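Side-chain contacts in TrwG component of type IV secretion system (Bartonella birtlesii, PDB 4JF8), which is a VirB8-family component of a bacterial type IV secretion system, probably helping to assemble the secretion channel through its soluble NTF2-like domain: residues A[53-58]-A[65-70]; A[125-128]-A[132-135]. All blocks are in the same frame, centred on the assembly; numbering follows the deposited sequence.

Interaction 1 of 2, residues A[53-58]-A[65-70]; sequences VLNRET and QLNYDT. With EDO (1,2-ethanediol), chain C; EDO (1,2-ethanediol), chain B.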
loop_
_atom_site.group_PDB
_atom_site.type_symbol
_atom_site.label_atom_id
_atom_site.label_comp_id
_atom_site.label_asym_id
_atom_site.label_seq_id
_atom_site.Cartn_x
_atom_site.Cartn_y
_atom_site.Cartn_z
ATOM N N VAL A 53 6.153 -7.860 5.088
ATOM C CA VAL A 53 6.015 -8.174 6.495
ATOM C C VAL A 53 4.821 -7.437 7.091
ATOM O O VAL A 53 4.041 -8.013 7.854
ATOM C CB VAL A 53 7.323 -7.913 7.273
ATOM C CG1 VAL A 53 7.084 -8.059 8.771
ATOM C CG2 VAL A 53 8.408 -8.892 6.830
ATOM N N LEU A 54 4.658 -6.162 6.760
ATOM C CA LEU A 54 3.534 -5.412 7.315
ATOM C C LEU A 54 2.219 -6.025 6.861
ATOM O O LEU A 54 1.271 -6.141 7.652
ATOM C CB LEU A 54 3.591 -3.938 6.908
ATOM C CG LEU A 54 4.687 -3.114 7.594
ATOM C CD1 LEU A 54 4.679 -1.697 7.049
ATOM C CD2 LEU A 54 4.487 -3.107 9.108
ATOM N N ASN A 55 2.103 -6.382 5.595
ATOM C CA ASN A 55 0.817 -6.888 5.103
ATOM C C ASN A 55 0.531 -8.306 5.568
ATOM O O ASN A 55 -0.631 -8.648 5.774
ATOM C CB ASN A 55 0.709 -6.755 3.588
ATOM C CG ASN A 55 0.352 -5.360 3.173
ATOM O OD1 ASN A 55 -0.829 -5.007 3.124
ATOM N ND2 ASN A 55 1.337 -4.555 2.854
ATOM N N ARG A 56 1.560 -9.104 5.776
ATOM C CA ARG A 56 1.363 -10.502 6.162
ATOM C C ARG A 56 1.110 -10.656 7.656
ATOM O O ARG A 56 0.280 -11.468 8.069
ATOM C CB ARG A 56 2.564 -11.351 5.736
ATOM C CG ARG A 56 2.401 -12.807 6.143
ATOM C CD ARG A 56 3.305 -13.748 5.419
ATOM N NE ARG A 56 3.236 -15.106 5.959
ATOM C CZ ARG A 56 3.635 -16.203 5.330
ATOM N NH1 ARG A 56 4.071 -16.164 4.072
ATOM N NH2 ARG A 56 3.568 -17.376 5.953
ATOM N N GLU A 57 1.834 -9.887 8.458
ATOM C CA GLU A 57 1.793 -10.071 9.907
ATOM C C GLU A 57 0.727 -9.217 10.594
ATOM O O GLU A 57 0.280 -9.537 11.686
ATOM C CB GLU A 57 3.175 -9.789 10.528
ATOM C CG GLU A 57 4.288 -10.719 10.060
ATOM C CD GLU A 57 4.054 -12.176 10.410
ATOM O OE1 GLU A 57 3.376 -12.472 11.423
ATOM O OE2 GLU A 57 4.562 -13.033 9.663
ATOM N N THR A 58 0.322 -8.119 9.981
ATOM C CA THR A 58 -0.747 -7.291 10.549
ATOM C C THR A 58 -2.058 -8.026 10.541
ATOM O O THR A 58 -2.384 -8.674 9.537
ATOM C CB THR A 58 -0.921 -5.988 9.741
ATOM O OG1 THR A 58 0.248 -5.175 9.887
ATOM C CG2 THR A 58 -2.150 -5.208 10.186
ATOM N N GLN A 65 -8.748 -7.231 3.853
ATOM C CA GLN A 65 -8.848 -7.559 2.433
ATOM C C GLN A 65 -7.574 -7.162 1.657
ATOM O O GLN A 65 -6.990 -7.948 0.911
ATOM C CB GLN A 65 -10.082 -6.896 1.825
ATOM C CG GLN A 65 -10.324 -7.301 0.383
ATOM C CD GLN A 65 -10.811 -8.718 0.278
ATOM O OE1 GLN A 65 -10.097 -9.658 -0.110
ATOM N NE2 GLN A 65 -12.038 -8.898 0.691
ATOM N N LEU A 66 -7.142 -5.931 1.889
ATOM C CA LEU A 66 -5.921 -5.420 1.265
ATOM C C LEU A 66 -4.684 -6.144 1.745
ATOM O O LEU A 66 -3.806 -6.476 0.932
ATOM C CB LEU A 66 -5.769 -3.941 1.562
ATOM C CG LEU A 66 -6.796 -3.059 0.867
ATOM C CD1 LEU A 66 -6.781 -1.699 1.526
ATOM C CD2 LEU A 66 -6.504 -2.935 -0.619
ATOM N N ASN A 67 -4.566 -6.356 3.057
ATOM C CA ASN A 67 -3.386 -7.028 3.604
ATOM C C ASN A 67 -3.258 -8.447 3.045
ATOM O O ASN A 67 -2.162 -8.858 2.633
ATOM C CB ASN A 67 -3.488 -7.110 5.137
ATOM C CG ASN A 67 -3.473 -5.754 5.844
ATOM O OD1 ASN A 67 -4.105 -5.619 6.885
ATOM N ND2 ASN A 67 -2.766 -4.783 5.312
ATOM N N TYR A 68 -4.352 -9.207 3.056
ATOM C CA TYR A 68 -4.387 -10.584 2.581
ATOM C C TYR A 68 -4.064 -10.643 1.081
ATOM O O TYR A 68 -3.239 -11.433 0.626
ATOM C CB TYR A 68 -5.754 -11.188 2.887
ATOM C CG TYR A 68 -5.946 -12.613 2.471
ATOM C CD1 TYR A 68 -5.789 -13.654 3.380
ATOM C CD2 TYR A 68 -6.342 -12.928 1.175
ATOM C CE1 TYR A 68 -6.005 -14.962 2.999
ATOM C CE2 TYR A 68 -6.565 -14.247 0.793
ATOM C CZ TYR A 68 -6.388 -15.243 1.714
ATOM O OH TYR A 68 -6.640 -16.549 1.350
ATOM N N ASP A 69 -4.730 -9.798 0.301
ATOM C CA ASP A 69 -4.501 -9.821 -1.136
ATOM C C ASP A 69 -3.088 -9.420 -1.498
ATOM O O ASP A 69 -2.504 -9.964 -2.425
ATOM C CB ASP A 69 -5.518 -8.937 -1.862
ATOM C CG ASP A 69 -6.929 -9.509 -1.839
ATOM O OD1 ASP A 69 -7.105 -10.726 -1.632
ATOM O OD2 ASP A 69 -7.878 -8.737 -2.073
ATOM N N THR A 70 -2.534 -8.435 -0.795
ATOM C CA THR A 70 -1.162 -8.014 -1.064
ATOM C C THR A 70 -0.198 -9.153 -0.748
ATOM O O THR A 70 0.706 -9.468 -1.532
ATOM C CB THR A 70 -0.800 -6.767 -0.241
ATOM O OG1 THR A 70 -1.636 -5.670 -0.613
ATOM C CG2 THR A 70 0.633 -6.378 -0.414
HETATM C C1 EDO C . -3.115 -10.395 7.539
HETATM O O1 EDO C . -2.437 -11.504 8.152
HETATM C C2 EDO C . -3.518 -10.737 6.132
HETATM O O2 EDO C . -2.345 -10.783 5.374
HETATM C C1 EDO B . -0.657 -2.612 7.162
HETATM O O1 EDO B . -2.011 -2.367 6.760
HETATM C C2 EDO B . 0.251 -2.198 6.016
HETATM O O2 EDO B . 0.337 -0.767 5.947
HETATM O O HOH W 1 -5.083 -7.690 8.431
#

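Interaction 2 of 2, residues A[125-128]-A[132-135]; sequences QQHD and AVGV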
loop_
_atom_site.group_PDB
_atom_site.type_symbol
_atom_site.label_atom_id
_atom_site.label_comp_id
_atom_site.label_asym_id
_atom_site.label_seq_id
_atom_site.Cartn_x
_atom_site.Cartn_y
_atom_site.Cartn_z
ATOM N N GLN A 125 2.000 -6.986 18.603
ATOM C CA GLN A 125 1.288 -6.840 19.863
ATOM C C GLN A 125 -0.203 -6.862 19.574
ATOM O O GLN A 125 -0.717 -6.129 18.717
ATOM C CB GLN A 125 1.689 -5.555 20.572
ATOM C CG GLN A 125 1.130 -5.485 21.984
ATOM C CD GLN A 125 1.771 -4.389 22.806
ATOM O OE1 GLN A 125 2.100 -3.326 22.275
ATOM N NE2 GLN A 125 1.963 -4.650 24.088
ATOM N N GLN A 126 -0.905 -7.709 20.304
ATOM C CA GLN A 126 -2.343 -7.855 20.109
ATOM C C GLN A 126 -3.099 -6.903 21.014
ATOM O O GLN A 126 -2.819 -6.807 22.217
ATOM C CB GLN A 126 -2.770 -9.289 20.378
ATOM C CG GLN A 126 -4.254 -9.545 20.115
ATOM C CD GLN A 126 -4.605 -11.001 20.104
ATOM O OE1 GLN A 126 -3.869 -11.815 19.555
ATOM N NE2 GLN A 126 -5.743 -11.341 20.681
ATOM N N HIS A 127 -4.023 -6.162 20.420
ATOM C CA HIS A 127 -4.913 -5.272 21.148
ATOM C C HIS A 127 -6.315 -5.776 20.946
ATOM O O HIS A 127 -6.830 -5.705 19.836
ATOM C CB HIS A 127 -4.829 -3.859 20.604
ATOM C CG HIS A 127 -3.511 -3.205 20.813
ATOM N ND1 HIS A 127 -3.314 -2.261 21.791
ATOM C CD2 HIS A 127 -2.324 -3.355 20.183
ATOM C CE1 HIS A 127 -2.055 -1.859 21.762
ATOM N NE2 HIS A 127 -1.433 -2.508 20.800
ATOM N N ASP A 128 -6.948 -6.276 21.998
ATOM C CA ASP A 128 -8.335 -6.699 21.893
ATOM C C ASP A 128 -9.202 -5.452 21.929
ATOM O O ASP A 128 -8.864 -4.456 22.573
ATOM C CB ASP A 128 -8.720 -7.610 23.052
ATOM C CG ASP A 128 -8.031 -8.978 22.994
ATOM O OD1 ASP A 128 -7.412 -9.311 21.986
ATOM O OD2 ASP A 128 -8.107 -9.716 23.999
ATOM N N ALA A 132 -8.018 -5.130 26.445
ATOM C CA ALA A 132 -6.928 -6.017 26.885
ATOM C C ALA A 132 -5.786 -5.944 25.876
ATOM O O ALA A 132 -6.010 -5.908 24.660
ATOM C CB ALA A 132 -7.412 -7.439 27.008
ATOM N N VAL A 133 -4.562 -5.888 26.383
ATOM C CA VAL A 133 -3.374 -5.798 25.534
ATOM C C VAL A 133 -2.454 -6.961 25.832
ATOM O O VAL A 133 -2.181 -7.275 26.988
ATOM C CB VAL A 133 -2.652 -4.465 25.731
ATOM C CG1 VAL A 133 -1.450 -4.365 24.797
ATOM C CG2 VAL A 133 -3.614 -3.318 25.472
ATOM N N GLY A 134 -1.985 -7.619 24.778
ATOM C CA GLY A 134 -1.072 -8.737 24.954
ATOM C C GLY A 134 0.362 -8.290 25.126
ATOM O O GLY A 134 0.710 -7.108 25.007
ATOM N N VAL A 135 1.214 -9.268 25.409
ATOM C CA VAL A 135 2.635 -9.019 25.579
ATOM C C VAL A 135 3.252 -8.785 24.197
ATOM O O VAL A 135 2.918 -9.477 23.248
ATOM C CB VAL A 135 3.301 -10.236 26.255
ATOM C CG1 VAL A 135 4.813 -10.097 26.288
ATOM C CG2 VAL A 135 2.773 -10.411 27.676
HETATM O O HOH W 2 0.622 -9.698 21.800
HETATM O O HOH W 3 -6.343 -3.215 23.406
#

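Interaction 1 of 2, residues A[53-58]-A[65-70]
The amide of Asn55 lies with one face over the Thr70 methyl, Asn55 CG 3.7 Å from Thr70 CG2. In Thr70 that methyl stands anti to the backbone N while OG1 sits beside it (chi1 -63°). One torsion thus aims CG2 at the other helix and sends OG1 back to Leu66 O, 2.8 Å away.

The direct polar link is one amide-amide hydrogen bond, Asn67 ND2 to Asn55 OD1, 2.9 Å long and close to straight. Its geometry is asymmetric: Asn55 OD1 lies almost in the amide plane of Asn67, but ND2 comes in from above the Asn55 carbonyl plane, 45° out of it. The two side chains cross at about a right angle. Asn67 ND2 also donates to O1 of an ethanediol, probably from the crystallisation liquor, at 2.9 Å, which gives this nitrogen two acceptors. Its amide is held from the other end too: Asn67 OD1 accepts from Thr63 OG1 of the same chain; Asn55 ND2 donates to Gln51 O, one turn earlier. A water reaches both Thr58 O and Asn67 OD1. Thr58, the first residue past the helix, brings CG2 to 3.9 Å from Asn67 OD1 while its OG1 returns 2.6 Å to a lone pair of Leu54 O.

The short axes pass 8.0 Å apart at 114°, so the end of helix 42-57 crosses helix 64-73 steeply. Helix 42-57 lies between that helix and the sheet: Leu54 and Thr58 rest on Val105, Val53 reaches Val120 and Phe122, and Arg56 packs on Val79 and Phe83 of helix 77-85.

Interaction 2 of 2, residues A[125-128]-A[132-135]
His127 and Val133 face each other as a non-hydrogen-bonded antiparallel pair, their CA atoms 4.7 Å apart, and the segments run 163° from one another. The bonds flank that pair: Gly134 N gives an almost perfectly straight bond (178°) to Gln126 O at 2.8 Å, and Asp128 N donates to Ala132 O, also at 2.8 Å. At Gly134 the backbone pairing stops: its O goes to a side chain, and one water accepts from Gln126 N and donates to Val135 O at 2.7 Å. A second water spans Asp128 O and Ala132 O next to the turn.

The side chain that takes the Gly134 carbonyl is Gln125. It runs out extended, with CG anti to the backbone N (chi1 -171°), which carries its amide across to the returning chain; NE2 then meets Gly134 O at 2.9 Å, nearly head-on to the carbonyl and in the plane of the glutamine amide.

This is the distal end of the beta hairpin joining strand 117-128 to strand 137-147, two neighbours in the antiparallel sheet of the NTF2-like fold. Strand 101-112 flanks strand 117-128 on its other edge, where the backbone of His127 bonds to Arg102.

Val133 lies alongside His127, pointing the same way. Its CG1 lies over the imidazole of His127, 4.2 Å from the ring centroid and displaced toward the rim, a CH-pi contact, while also touching the Gln125 amide. On the other face, Gln126 NE2 donates to the syn lone pair of Asp128 OD1 at 2.9 Å, bridging alternate residues of the strand. That bond helps to orient the carboxylate, whose OD2 lies 3.8 Å from Ala132 CB.

In the fold
Both are surface contacts with no buried touching residue, but interaction 1 is centred about 6 Å from the centre of the chain and interaction 2 about 19 Å from it. Their centres are 19 Å apart; they do not touch and follow one another along the chain. Interaction 1 joins two helices mainly through side chains, without a direct backbone-backbone hydrogen bond, and two ethanediols, probably from the crystallisation liquor, are bonded beside it. Interaction 2 joins a strand to its own hairpin return, mostly by backbone bonds and bridging waters, with side chains supplementing them. Strand 101-112 connects the two places: it meets Leu54 and Thr58, and Gln126, His127 and Asp128 of the hairpin.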